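Local coordinates for purine-binding protein BAB2_0673 (Brucella melitensis biovar Abortus, PDB 3S99) that binds adenine and probably other purines such as guanine, and may deliver them to an ABC-type uptake system, at residues L89-S94 with G256-D261; F113-G118 with D123-Y128; V141-M146 with V209-Q214. All coordinates share one frame; numbering follows the deposited sequence.

Contact 1. Residues L89-S94 with G256-D261; sequences LIFTTS and GPYYID. With ADE (adenine), chain T.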
ATOM      1  N   LEU A  89       6.385 -22.145   5.550  1.00 16.64           N
ATOM      2  CA  LEU A  89       6.570 -20.739   5.230  1.00 15.59           C
ATOM      3  C   LEU A  89       5.192 -20.097   5.270  1.00 14.45           C
ATOM      4  O   LEU A  89       4.264 -20.566   4.606  1.00 14.10           O
ATOM      5  CB  LEU A  89       7.167 -20.595   3.855  1.00 16.21           C
ATOM      6  CG  LEU A  89       7.368 -19.188   3.295  1.00 15.81           C
ATOM      7  CD1 LEU A  89       8.368 -18.355   4.140  1.00 12.38           C
ATOM      8  CD2 LEU A  89       7.833 -19.298   1.850  1.00 14.14           C
ATOM      9  N   ILE A  90       5.039 -19.064   6.087  1.00 14.42           N
ATOM     10  CA  ILE A  90       3.733 -18.421   6.286  1.00 14.25           C
ATOM     11  C   ILE A  90       3.848 -16.907   6.093  1.00 14.44           C
ATOM     12  O   ILE A  90       4.659 -16.250   6.786  1.00 14.76           O
ATOM     13  CB  ILE A  90       3.216 -18.681   7.691  1.00 14.37           C
ATOM     14  CG1 ILE A  90       3.021 -20.183   7.934  1.00 14.14           C
ATOM     15  CG2 ILE A  90       1.864 -17.889   7.966  1.00 10.86           C
ATOM     16  CD1 ILE A  90       2.481 -20.481   9.340  1.00 14.78           C
ATOM     17  N   PHE A  91       3.050 -16.367   5.167  1.00 14.11           N
ATOM     18  CA  PHE A  91       3.008 -14.933   4.877  1.00 12.92           C
ATOM     19  C   PHE A  91       1.797 -14.328   5.574  1.00 13.56           C
ATOM     20  O   PHE A  91       0.657 -14.772   5.360  1.00 14.10           O
ATOM     21  CB  PHE A  91       2.898 -14.685   3.374  1.00 13.79           C
ATOM     22  CG  PHE A  91       4.120 -15.086   2.593  1.00 12.61           C
ATOM     23  CD1 PHE A  91       5.142 -14.156   2.353  1.00 14.98           C
ATOM     24  CD2 PHE A  91       4.252 -16.352   2.083  1.00 15.06           C
ATOM     25  CE1 PHE A  91       6.271 -14.516   1.655  1.00 15.64           C
ATOM     26  CE2 PHE A  91       5.380 -16.705   1.348  1.00 15.67           C
ATOM     27  CZ  PHE A  91       6.387 -15.777   1.138  1.00 15.37           C
ATOM     28  N   THR A  92       2.042 -13.338   6.425  1.00 13.77           N
ATOM     29  CA  THR A  92       0.999 -12.618   7.151  1.00 12.99           C
ATOM     30  C   THR A  92       0.874 -11.243   6.507  1.00 12.29           C
ATOM     31  O   THR A  92       1.808 -10.451   6.532  1.00 12.20           O
ATOM     32  CB  THR A  92       1.235 -12.625   8.672  1.00 13.11           C
ATOM     33  OG1 THR A  92       2.512 -12.084   8.990  1.00 13.24           O
ATOM     34  CG2 THR A  92       1.134 -14.079   9.208  1.00 11.47           C
ATOM     35  N   THR A  93      -0.241 -11.023   5.803  1.00 12.52           N
ATOM     36  CA  THR A  93      -0.272  -9.974   4.755  1.00 12.51           C
ATOM     37  C   THR A  93      -0.917  -8.647   5.138  1.00 13.45           C
ATOM     38  O   THR A  93      -1.393  -7.897   4.282  1.00 15.44           O
ATOM     39  CB  THR A  93      -0.885 -10.511   3.435  1.00 12.83           C
ATOM     40  OG1 THR A  93      -2.270 -10.830   3.637  1.00 14.29           O
ATOM     41  CG2 THR A  93      -0.137 -11.780   2.932  1.00 11.49           C
ATOM     42  N   SER A  94      -0.854  -8.292   6.402  1.00 14.41           N
ATOM     43  CA  SER A  94      -1.391  -7.028   6.872  1.00 15.23           C
ATOM     44  C   SER A  94      -0.615  -6.542   8.079  1.00 15.47           C
ATOM     45  O   SER A  94      -0.166  -7.332   8.886  1.00 16.13           O
ATOM     46  CB  SER A  94      -2.871  -7.181   7.235  1.00 16.38           C
ATOM     47  OG  SER A  94      -3.437  -5.939   7.623  1.00 17.03           O
ATOM     48  N   GLY A 256       4.759 -10.883  -6.215  1.00 17.04           N
ATOM     49  CA  GLY A 256       5.031 -12.223  -6.760  1.00 17.30           C
ATOM     50  C   GLY A 256       6.491 -12.634  -6.810  1.00 17.22           C
ATOM     51  O   GLY A 256       6.840 -13.706  -6.337  1.00 18.06           O
ATOM     52  N   PRO A 257       7.347 -11.788  -7.393  1.00 17.51           N
ATOM     53  CA  PRO A 257       8.766 -12.142  -7.422  1.00 17.79           C
ATOM     54  C   PRO A 257       9.356 -12.334  -6.034  1.00 17.06           C
ATOM     55  O   PRO A 257      10.153 -13.237  -5.831  1.00 18.52           O
ATOM     56  CB  PRO A 257       9.405 -10.957  -8.167  1.00 18.22           C
ATOM     57  CG  PRO A 257       8.253 -10.483  -9.133  1.00 18.86           C
ATOM     58  CD  PRO A 257       7.027 -10.620  -8.248  1.00 17.43           C
ATOM     59  N   TYR A 258       8.921 -11.532  -5.068  1.00 15.99           N
ATOM     60  CA  TYR A 258       9.395 -11.656  -3.697  1.00 15.31           C
ATOM     61  C   TYR A 258       8.947 -12.990  -3.093  1.00 14.82           C
ATOM     62  O   TYR A 258       9.748 -13.735  -2.504  1.00 15.33           O
ATOM     63  CB  TYR A 258       8.895 -10.465  -2.839  1.00 14.96           C
ATOM     64  CG  TYR A 258       9.391 -10.557  -1.405  1.00 14.29           C
ATOM     65  CD1 TYR A 258      10.725 -10.289  -1.105  1.00 16.76           C
ATOM     66  CD2 TYR A 258       8.561 -10.951  -0.374  1.00 16.03           C
ATOM     67  CE1 TYR A 258      11.225 -10.409   0.175  1.00 17.31           C
ATOM     68  CE2 TYR A 258       9.057 -11.071   0.948  1.00 14.67           C
ATOM     69  CZ  TYR A 258      10.395 -10.811   1.202  1.00 14.65           C
ATOM     70  OH  TYR A 258      10.933 -10.895   2.458  1.00 15.02           O
ATOM     71  N   TYR A 259       7.679 -13.329  -3.280  1.00 14.38           N
ATOM     72  CA  TYR A 259       7.151 -14.592  -2.745  1.00 14.14           C
ATOM     73  C   TYR A 259       7.871 -15.795  -3.359  1.00 15.02           C
ATOM     74  O   TYR A 259       8.189 -16.753  -2.685  1.00 14.61           O
ATOM     75  CB  TYR A 259       5.640 -14.683  -2.993  1.00 14.20           C
ATOM     76  CG  TYR A 259       4.808 -13.710  -2.154  1.00 14.54           C
ATOM     77  CD1 TYR A 259       5.394 -12.923  -1.152  1.00 13.66           C
ATOM     78  CD2 TYR A 259       3.437 -13.605  -2.340  1.00 15.99           C
ATOM     79  CE1 TYR A 259       4.645 -12.060  -0.385  1.00 14.13           C
ATOM     80  CE2 TYR A 259       2.663 -12.729  -1.548  1.00 14.04           C
ATOM     81  CZ  TYR A 259       3.276 -11.976  -0.581  1.00 14.94           C
ATOM     82  OH  TYR A 259       2.546 -11.132   0.195  1.00 13.05           O
ATOM     83  N   ILE A 260       8.126 -15.739  -4.653  1.00 16.80           N
ATOM     84  CA  ILE A 260       8.847 -16.822  -5.312  1.00 17.44           C
ATOM     85  C   ILE A 260      10.270 -16.924  -4.730  1.00 18.38           C
ATOM     86  O   ILE A 260      10.706 -18.012  -4.383  1.00 19.48           O
ATOM     87  CB  ILE A 260       8.846 -16.615  -6.836  1.00 18.12           C
ATOM     88  CG1 ILE A 260       7.429 -16.852  -7.390  1.00 19.65           C
ATOM     89  CG2 ILE A 260       9.883 -17.563  -7.530  1.00 19.30           C
ATOM     90  CD1 ILE A 260       7.142 -16.209  -8.727  1.00 20.09           C
ATOM     91  N   ASP A 261      10.973 -15.799  -4.606  1.00 19.35           N
ATOM     92  CA  ASP A 261      12.362 -15.816  -4.100  1.00 20.70           C
ATOM     93  C   ASP A 261      12.454 -16.450  -2.696  1.00 19.27           C
ATOM     94  O   ASP A 261      13.267 -17.327  -2.459  1.00 20.06           O
ATOM     95  CB  ASP A 261      12.957 -14.401  -4.093  1.00 21.75           C
ATOM     96  CG  ASP A 261      14.370 -14.360  -3.498  1.00 27.19           C
ATOM     97  OD1 ASP A 261      15.275 -14.941  -4.110  1.00 32.50           O
ATOM     98  OD2 ASP A 261      14.557 -13.779  -2.399  1.00 33.88           O
TER
HETATM   99  N9  ADE T 400      -1.257  -3.553   6.041  1.00 15.21           N
HETATM  100  C8  ADE T 400      -0.413  -2.566   5.581  1.00 17.36           C
HETATM  101  N7  ADE T 400      -0.884  -1.859   4.582  1.00 17.16           N
HETATM  102  C5  ADE T 400      -2.135  -2.466   4.420  1.00 17.93           C
HETATM  103  C6  ADE T 400      -3.123  -2.170   3.522  1.00 19.18           C
HETATM  104  N6  ADE T 400      -2.871  -1.185   2.647  1.00 15.52           N
HETATM  105  N1  ADE T 400      -4.273  -2.918   3.558  1.00 18.08           N
HETATM  106  C2  ADE T 400      -4.388  -3.890   4.479  1.00 19.72           C
HETATM  107  N3  ADE T 400      -3.501  -4.265   5.401  1.00 18.95           N
HETATM  108  C4  ADE T 400      -2.396  -3.492   5.295  1.00 16.70           C

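Contact 2. Residues F113-G118 with D123-Y128; sequences FEHATG and DNMSAY. With ADE (adenine), chain T.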
ATOM      1  N   PHE A 113       8.396 -17.244   8.914  1.00 14.72           N
ATOM      2  CA  PHE A 113       7.287 -16.297   8.887  1.00 13.45           C
ATOM      3  C   PHE A 113       7.709 -15.057   8.105  1.00 12.94           C
ATOM      4  O   PHE A 113       8.830 -14.639   8.215  1.00 12.73           O
ATOM      5  CB  PHE A 113       6.902 -15.911  10.301  1.00 13.48           C
ATOM      6  CG  PHE A 113       6.293 -17.042  11.076  1.00 14.96           C
ATOM      7  CD1 PHE A 113       4.909 -17.270  11.058  1.00 13.19           C
ATOM      8  CD2 PHE A 113       7.095 -17.914  11.778  1.00 13.61           C
ATOM      9  CE1 PHE A 113       4.358 -18.321  11.780  1.00 12.41           C
ATOM     10  CE2 PHE A 113       6.541 -18.954  12.495  1.00 11.75           C
ATOM     11  CZ  PHE A 113       5.170 -19.166  12.474  1.00 13.06           C
ATOM     12  N   GLU A 114       6.809 -14.498   7.311  1.00 13.09           N
ATOM     13  CA  GLU A 114       7.097 -13.307   6.478  1.00 12.79           C
ATOM     14  C   GLU A 114       5.935 -12.356   6.731  1.00 13.21           C
ATOM     15  O   GLU A 114       4.784 -12.685   6.401  1.00 14.20           O
ATOM     16  CB  GLU A 114       7.125 -13.676   5.011  1.00 12.60           C
ATOM     17  CG  GLU A 114       8.302 -14.520   4.544  1.00 13.89           C
ATOM     18  CD  GLU A 114       9.544 -13.688   4.223  1.00 14.71           C
ATOM     19  OE1 GLU A 114       9.421 -12.458   4.019  1.00 15.88           O
ATOM     20  OE2 GLU A 114      10.642 -14.277   4.163  1.00 15.89           O
ATOM     21  N   HIS A 115       6.198 -11.241   7.402  1.00 14.01           N
ATOM     22  CA  HIS A 115       5.169 -10.301   7.745  1.00 13.97           C
ATOM     23  C   HIS A 115       5.218  -9.053   6.819  1.00 15.01           C
ATOM     24  O   HIS A 115       6.267  -8.410   6.649  1.00 15.97           O
ATOM     25  CB  HIS A 115       5.288  -9.832   9.189  1.00 14.68           C
ATOM     26  CG  HIS A 115       4.289  -8.772   9.511  1.00 14.43           C
ATOM     27  ND1 HIS A 115       4.644  -7.480   9.859  1.00 15.41           N
ATOM     28  CD2 HIS A 115       2.937  -8.783   9.411  1.00 12.36           C
ATOM     29  CE1 HIS A 115       3.541  -6.761  10.021  1.00 13.92           C
ATOM     30  NE2 HIS A 115       2.495  -7.526   9.751  1.00 14.42           N
ATOM     31  N   ALA A 116       4.067  -8.704   6.275  1.00 14.67           N
ATOM     32  CA  ALA A 116       3.940  -7.596   5.331  1.00 15.62           C
ATOM     33  C   ALA A 116       3.850  -6.248   6.034  1.00 15.66           C
ATOM     34  O   ALA A 116       2.965  -6.023   6.835  1.00 16.69           O
ATOM     35  CB  ALA A 116       2.688  -7.822   4.451  1.00 15.35           C
ATOM     36  N   THR A 117       4.799  -5.365   5.727  1.00 16.79           N
ATOM     37  CA  THR A 117       4.793  -3.944   6.107  1.00 16.90           C
ATOM     38  C   THR A 117       5.176  -3.666   7.545  1.00 16.76           C
ATOM     39  O   THR A 117       5.201  -2.513   7.939  1.00 16.23           O
ATOM     40  CB  THR A 117       3.463  -3.181   5.779  1.00 16.35           C
ATOM     41  OG1 THR A 117       2.465  -3.448   6.777  1.00 19.59           O
ATOM     42  CG2 THR A 117       2.919  -3.581   4.412  1.00 18.18           C
ATOM     43  N   GLY A 118       5.453  -4.691   8.351  1.00 16.51           N
ATOM     44  CA  GLY A 118       5.886  -4.439   9.705  1.00 17.13           C
ATOM     45  C   GLY A 118       7.386  -4.105   9.753  1.00 17.49           C
ATOM     46  O   GLY A 118       8.055  -4.206   8.745  1.00 18.89           O
ATOM     47  N   ASP A 123      14.567 -14.491  14.641  1.00 17.22           N
ATOM     48  CA  ASP A 123      15.427 -15.467  13.947  1.00 17.29           C
ATOM     49  C   ASP A 123      14.742 -16.284  12.843  1.00 16.43           C
ATOM     50  O   ASP A 123      15.404 -16.727  11.894  1.00 16.30           O
ATOM     51  CB  ASP A 123      16.171 -16.372  14.931  1.00 18.82           C
ATOM     52  CG  ASP A 123      15.235 -17.147  15.880  1.00 21.61           C
ATOM     53  OD1 ASP A 123      14.185 -17.590  15.426  1.00 23.76           O
ATOM     54  OD2 ASP A 123      15.544 -17.297  17.101  1.00 25.98           O
ATOM     55  N   ASN A 124      13.427 -16.490  12.980  1.00 16.02           N
ATOM     56  CA  ASN A 124      12.598 -17.157  11.975  1.00 16.36           C
ATOM     57  C   ASN A 124      11.436 -16.292  11.413  1.00 15.84           C
ATOM     58  O   ASN A 124      10.395 -16.837  11.013  1.00 15.85           O
ATOM     59  CB  ASN A 124      12.015 -18.452  12.551  1.00 16.38           C
ATOM     60  CG  ASN A 124      10.988 -18.209  13.664  1.00 16.56           C
ATOM     61  OD1 ASN A 124      11.012 -17.179  14.344  1.00 15.57           O
ATOM     62  ND2 ASN A 124      10.087 -19.186  13.861  1.00 14.25           N
ATOM     63  N   MET A 125      11.606 -14.972  11.410  1.00 15.38           N
ATOM     64  CA  MET A 125      10.583 -14.018  10.933  1.00 14.03           C
ATOM     65  C   MET A 125      11.265 -12.859  10.179  1.00 14.30           C
ATOM     66  O   MET A 125      12.100 -12.180  10.750  1.00 14.55           O
ATOM     67  CB  MET A 125       9.816 -13.407  12.110  1.00 14.88           C
ATOM     68  CG  MET A 125       8.671 -12.486  11.716  1.00 11.67           C
ATOM     69  SD  MET A 125       7.998 -11.668  13.177  1.00 15.69           S
ATOM     70  CE  MET A 125       7.044 -10.362  12.384  1.00 12.18           C
ATOM     71  N   SER A 126      10.857 -12.661   8.928  1.00 13.71           N
ATOM     72  CA  SER A 126      11.240 -11.560   8.091  1.00 12.56           C
ATOM     73  C   SER A 126      10.088 -10.565   8.011  1.00 12.89           C
ATOM     74  O   SER A 126       8.926 -10.889   8.295  1.00 13.90           O
ATOM     75  CB  SER A 126      11.617 -12.055   6.681  1.00 12.76           C
ATOM     76  OG  SER A 126      12.812 -12.808   6.711  1.00 12.05           O
ATOM     77  N   ALA A 127      10.433  -9.357   7.607  1.00 12.59           N
ATOM     78  CA  ALA A 127       9.509  -8.259   7.461  1.00 12.87           C
ATOM     79  C   ALA A 127       9.726  -7.682   6.097  1.00 12.66           C
ATOM     80  O   ALA A 127      10.832  -7.263   5.730  1.00 14.44           O
ATOM     81  CB  ALA A 127       9.742  -7.152   8.544  1.00 11.86           C
ATOM     82  N   TYR A 128       8.646  -7.574   5.355  1.00 13.53           N
ATOM     83  CA  TYR A 128       8.735  -7.058   4.027  1.00 13.27           C
ATOM     84  C   TYR A 128       7.787  -5.895   3.844  1.00 14.03           C
ATOM     85  O   TYR A 128       6.562  -6.033   3.941  1.00 14.15           O
ATOM     86  CB  TYR A 128       8.579  -8.193   3.009  1.00 13.30           C
ATOM     87  CG  TYR A 128       7.195  -8.876   2.945  1.00 12.62           C
ATOM     88  CD1 TYR A 128       6.842  -9.872   3.842  1.00 11.98           C
ATOM     89  CD2 TYR A 128       6.262  -8.515   1.975  1.00 10.46           C
ATOM     90  CE1 TYR A 128       5.597 -10.490   3.773  1.00 10.51           C
ATOM     91  CE2 TYR A 128       5.029  -9.112   1.907  1.00 11.72           C
ATOM     92  CZ  TYR A 128       4.703 -10.121   2.801  1.00 10.74           C
ATOM     93  OH  TYR A 128       3.479 -10.743   2.726  1.00 14.34           O
TER
HETATM   94  N9  ADE T 400      -1.257  -3.553   6.041  1.00 15.21           N
HETATM   95  C8  ADE T 400      -0.413  -2.566   5.581  1.00 17.36           C
HETATM   96  N7  ADE T 400      -0.884  -1.859   4.582  1.00 17.16           N
HETATM   97  C5  ADE T 400      -2.135  -2.466   4.420  1.00 17.93           C
HETATM   98  C6  ADE T 400      -3.123  -2.170   3.522  1.00 19.18           C
HETATM   99  N6  ADE T 400      -2.871  -1.185   2.647  1.00 15.52           N
HETATM  100  N1  ADE T 400      -4.273  -2.918   3.558  1.00 18.08           N
HETATM  101  C2  ADE T 400      -4.388  -3.890   4.479  1.00 19.72           C
HETATM  102  N3  ADE T 400      -3.501  -4.265   5.401  1.00 18.95           N
HETATM  103  C4  ADE T 400      -2.396  -3.492   5.295  1.00 16.70           C

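Contact 3. Residues V141-M146 with V209-Q214; sequences VIAAKM and VDIITQ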
ATOM      1  N   VAL A 141       1.066  14.394  -8.274  1.00 15.75           N
ATOM      2  CA  VAL A 141       1.423  15.180  -9.457  1.00 16.12           C
ATOM      3  C   VAL A 141       0.257  15.141 -10.453  1.00 17.29           C
ATOM      4  O   VAL A 141      -0.175  16.174 -10.964  1.00 17.89           O
ATOM      5  CB  VAL A 141       2.712  14.666 -10.103  1.00 16.07           C
ATOM      6  CG1 VAL A 141       2.945  15.355 -11.452  1.00 15.02           C
ATOM      7  CG2 VAL A 141       3.910  14.892  -9.149  1.00 14.31           C
ATOM      8  N   ILE A 142      -0.248  13.944 -10.722  1.00 18.25           N
ATOM      9  CA  ILE A 142      -1.334  13.769 -11.690  1.00 18.57           C
ATOM     10  C   ILE A 142      -2.573  14.499 -11.203  1.00 19.03           C
ATOM     11  O   ILE A 142      -3.218  15.203 -11.975  1.00 19.33           O
ATOM     12  CB  ILE A 142      -1.681  12.267 -11.930  1.00 18.60           C
ATOM     13  CG1 ILE A 142      -0.493  11.526 -12.606  1.00 20.17           C
ATOM     14  CG2 ILE A 142      -2.912  12.147 -12.785  1.00 18.36           C
ATOM     15  CD1 ILE A 142      -0.492   9.984 -12.390  1.00 16.59           C
ATOM     16  N   ALA A 143      -2.898  14.329  -9.923  1.00 18.09           N
ATOM     17  CA  ALA A 143      -4.076  14.932  -9.353  1.00 18.95           C
ATOM     18  C   ALA A 143      -4.059  16.448  -9.508  1.00 18.68           C
ATOM     19  O   ALA A 143      -5.070  17.046  -9.855  1.00 19.69           O
ATOM     20  CB  ALA A 143      -4.234  14.551  -7.887  1.00 18.21           C
ATOM     21  N   ALA A 144      -2.914  17.061  -9.249  1.00 17.87           N
ATOM     22  CA  ALA A 144      -2.777  18.516  -9.380  1.00 17.82           C
ATOM     23  C   ALA A 144      -2.875  19.008 -10.830  1.00 18.14           C
ATOM     24  O   ALA A 144      -3.379  20.103 -11.072  1.00 17.38           O
ATOM     25  CB  ALA A 144      -1.514  18.985  -8.740  1.00 16.73           C
ATOM     26  N   LYS A 145      -2.406  18.210 -11.793  1.00 18.61           N
ATOM     27  CA  LYS A 145      -2.647  18.521 -13.202  1.00 19.70           C
ATOM     28  C   LYS A 145      -4.084  18.315 -13.618  1.00 20.76           C
ATOM     29  O   LYS A 145      -4.549  19.079 -14.438  1.00 22.09           O
ATOM     30  CB  LYS A 145      -1.746  17.732 -14.155  1.00 19.65           C
ATOM     31  CG  LYS A 145      -0.273  18.045 -14.015  1.00 20.31           C
ATOM     32  CD  LYS A 145       0.035  19.464 -14.429  1.00 22.70           C
ATOM     33  CE  LYS A 145       1.534  19.727 -14.571  1.00 24.24           C
ATOM     34  NZ  LYS A 145       1.824  21.197 -14.745  1.00 23.79           N
ATOM     35  N   MET A 146      -4.792  17.318 -13.059  1.00 20.47           N
ATOM     36  CA  MET A 146      -6.130  16.995 -13.519  1.00 22.02           C
ATOM     37  C   MET A 146      -7.263  17.780 -12.827  1.00 22.96           C
ATOM     38  O   MET A 146      -8.258  18.152 -13.463  1.00 24.16           O
ATOM     39  CB  MET A 146      -6.398  15.496 -13.370  1.00 21.46           C
ATOM     40  CG  MET A 146      -5.472  14.570 -14.228  1.00 21.63           C
ATOM     41  SD  MET A 146      -5.595  14.818 -16.012  1.00 22.97           S
ATOM     42  CE  MET A 146      -7.334  14.401 -16.243  1.00 22.53           C
ATOM     43  N   VAL A 209     -15.331  17.322  -4.178  1.00 28.77           N
ATOM     44  CA  VAL A 209     -13.981  16.933  -4.635  1.00 26.70           C
ATOM     45  C   VAL A 209     -14.085  16.452  -6.071  1.00 26.37           C
ATOM     46  O   VAL A 209     -15.115  15.942  -6.464  1.00 25.67           O
ATOM     47  CB  VAL A 209     -13.299  15.832  -3.775  1.00 25.77           C
ATOM     48  CG1 VAL A 209     -13.316  16.209  -2.273  1.00 24.98           C
ATOM     49  CG2 VAL A 209     -13.904  14.447  -4.038  1.00 23.49           C
ATOM     50  N   ASP A 210     -13.029  16.618  -6.860  1.00 25.91           N
ATOM     51  CA  ASP A 210     -13.098  16.117  -8.228  1.00 26.06           C
ATOM     52  C   ASP A 210     -12.064  15.031  -8.556  1.00 24.58           C
ATOM     53  O   ASP A 210     -11.968  14.592  -9.701  1.00 24.82           O
ATOM     54  CB  ASP A 210     -13.151  17.287  -9.231  1.00 27.50           C
ATOM     55  CG  ASP A 210     -11.922  18.174  -9.190  1.00 28.31           C
ATOM     56  OD1 ASP A 210     -10.964  17.855  -8.463  1.00 26.48           O
ATOM     57  OD2 ASP A 210     -11.917  19.194  -9.902  1.00 27.99           O
ATOM     58  N   ILE A 211     -11.348  14.556  -7.528  1.00 23.13           N
ATOM     59  CA  ILE A 211     -10.476  13.380  -7.609  1.00 21.52           C
ATOM     60  C   ILE A 211     -10.701  12.502  -6.361  1.00 20.53           C
ATOM     61  O   ILE A 211     -10.877  13.027  -5.269  1.00 20.64           O
ATOM     62  CB  ILE A 211      -8.950  13.785  -7.688  1.00 21.23           C
ATOM     63  CG1 ILE A 211      -8.659  14.652  -8.930  1.00 22.89           C
ATOM     64  CG2 ILE A 211      -8.043  12.539  -7.737  1.00 19.68           C
ATOM     65  CD1 ILE A 211      -8.414  13.852 -10.221  1.00 22.86           C
ATOM     66  N   ILE A 212     -10.708  11.179  -6.522  1.00 19.63           N
ATOM     67  CA  ILE A 212     -10.853  10.236  -5.385  1.00 18.53           C
ATOM     68  C   ILE A 212      -9.636   9.335  -5.290  1.00 17.29           C
ATOM     69  O   ILE A 212      -9.112   8.832  -6.296  1.00 16.18           O
ATOM     70  CB  ILE A 212     -12.114   9.371  -5.496  1.00 19.32           C
ATOM     71  CG1 ILE A 212     -13.379  10.197  -5.231  1.00 19.94           C
ATOM     72  CG2 ILE A 212     -12.042   8.177  -4.538  1.00 19.79           C
ATOM     73  CD1 ILE A 212     -13.483  10.822  -3.822  1.00 19.49           C
ATOM     74  N   THR A 213      -9.157   9.164  -4.079  1.00 16.65           N
ATOM     75  CA  THR A 213      -8.086   8.245  -3.834  1.00 16.48           C
ATOM     76  C   THR A 213      -8.264   7.650  -2.454  1.00 16.62           C
ATOM     77  O   THR A 213      -8.959   8.234  -1.594  1.00 17.06           O
ATOM     78  CB  THR A 213      -6.713   8.988  -3.911  1.00 16.42           C
ATOM     79  OG1 THR A 213      -5.654   8.022  -3.967  1.00 16.17           O
ATOM     80  CG2 THR A 213      -6.539   9.859  -2.723  1.00 14.61           C
ATOM     81  N   GLN A 214      -7.579   6.550  -2.202  1.00 15.96           N
ATOM     82  CA  GLN A 214      -7.820   5.780  -0.961  1.00 16.73           C
ATOM     83  C   GLN A 214      -6.612   5.040  -0.425  1.00 15.68           C
ATOM     84  O   GLN A 214      -5.686   4.739  -1.171  1.00 15.49           O
ATOM     85  CB  GLN A 214      -8.926   4.753  -1.183  1.00 17.26           C
ATOM     86  CG  GLN A 214      -8.449   3.542  -1.973  1.00 17.42           C
ATOM     87  CD  GLN A 214      -9.569   2.694  -2.458  1.00 19.65           C
ATOM     88  OE1 GLN A 214     -10.513   3.193  -3.099  1.00 21.40           O
ATOM     89  NE2 GLN A 214      -9.477   1.389  -2.197  1.00 18.39           N
TER

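Contact 1. Residues L89-S94 with G256-D261
F91, on strand 89-92, and Y259, near the start of helix 256-268, carry most of this contact through their rings. The centroids lie 4.3 Å apart, the planes inclined at 45°, and the side chains run past one another in opposite directions. F91 CE1 comes closest, 3.3 Å from Y259 CD1. Turning CG away from the carbonyl carbon, at chi1 -67° in F91 and -70° in Y259, sets the two rings against each other obliquely, with Y259 CG over one face of F91, near its rim. Y258 CE2 sits at the edge of the F91 ring, near its plane, and F31 meets F91 with almost parallel rings.

The first turn of helix 256-268 covers part of one face of the parallel sheet, next to helix 42-57, in an alpha/beta lobe of the periplasmic-binding-protein type.

T93 CG2 lies 3.9 Å from Y259 OH, the side chains meeting nearly at right angles. Polar groups find partners elsewhere: Y259 OH bonds with Y128 and H46, Y258 OH with E114, and T93 OG1 with I32 O.

Past the strand, S94 OG stands 2.8 Å from adenine N3, within hydrogen-bonding distance, and the carbonyl of T93 receives the indole N-H of W42.

Contact 2. Residues F113-G118 with D123-Y128
Y128 O receives the amide of T117 at 2.6 Å, the shortest backbone bond between the two segments, with the donor 43° out of the carbonyl plane. The other rungs are more regular: F113 N to N124 O, S126 N to F113 O, H115 N to S126 O with an N-H...O angle of 173°, and Y128 N to H115 O. F113 and H115 each use both N-H and C=O toward this neighbour, while E114 and A116 turn theirs to strand 89-92, as in parallel pairing.

With CG set between the backbone N and the carbonyl carbon (chi1 67°), the Y128 ring folds back over A116, whose CA stands 3.7 Å from the ring centroid in a CH-pi contact. On the same face, E114 lays its carboxylate over S126, with OE1 3.5 Å from S126 CB. The carboxylate is held by a salt bridge to R262 and hydrogen bonds to Y258 and W271.

On the other face, the extended M125 side chain carries CE to 3.7 Å from H115 CB. T117 OG1 donates to A116 O and contacts adenine C8 at 3.2 Å. Loops at the C-terminal edge of a parallel alpha/beta sheet lining the ligand site are characteristic of periplasmic-binding-protein folds.

Contact 3. Residues V141-M146 with V209-Q214
I211 meets the last turn of helix 132-146 through two of its methyl groups, an apolar helix-on-sheet contact in the second alpha/beta lobe of this periplasmic-binding-protein fold. Strand 211-214 lies inside the mixed sheet, between strands 151-156 and 231-236, and the helix packs against one of its faces.

The close part is small and wholly apolar. A143 and M146, three residues apart and so on the same side of the helix, receive the branches of I211 on their CB atoms: CG2 turns to A143, CD1 to M146. The CA atoms of A143 and I211 are 6.8 Å apart. A152 and F233, from the two flanking strands, also touch I211, and I142 reaches F233 as well.

The outer part of M146 is the looser side. This residue is partly exposed, and its chain, bent at chi2 (-61°) and chi3 (-61°), takes the sulfur away from the strand, while the side chain also touches K231 and P294. K145 is exposed on another side of the helix. Partly exposed D210 has its carboxylate tied by OD1 to the hydroxyl of S147 and by OD2 to the amide of K149, joining the residue before I211 to the chain just after the helix.

No hydrogen bond crosses between the two segments: the nearest approaches are I211 CD1 to M146 CB at 4.1 Å and I211 CG2 to A143 CB at 4.3 Å.

Overall arrangement
Contacts 1 and 2 share the all-parallel sheet of one lobe, where strands 89-92 and 112-116 are neighbours. Their centres are about 9 Å apart, and two side-chain hydrogen bonds between the tyrosines of helix 256-268 and residues of contact 2 probably join them. Both reach the adenine. Contact 3 belongs to the mixed sheet of the other lobe, on the far side of the chain's centre, about 32 and 33 Å from the centres of contacts 1 and 2. Along the chain, contacts 2 and 3 follow in series inside the loop closed by contact 1, so helix 256-268 returns to the first lobe after the second is largely built, consistent with a two-lobed binding protein holding its ligand between the lobes.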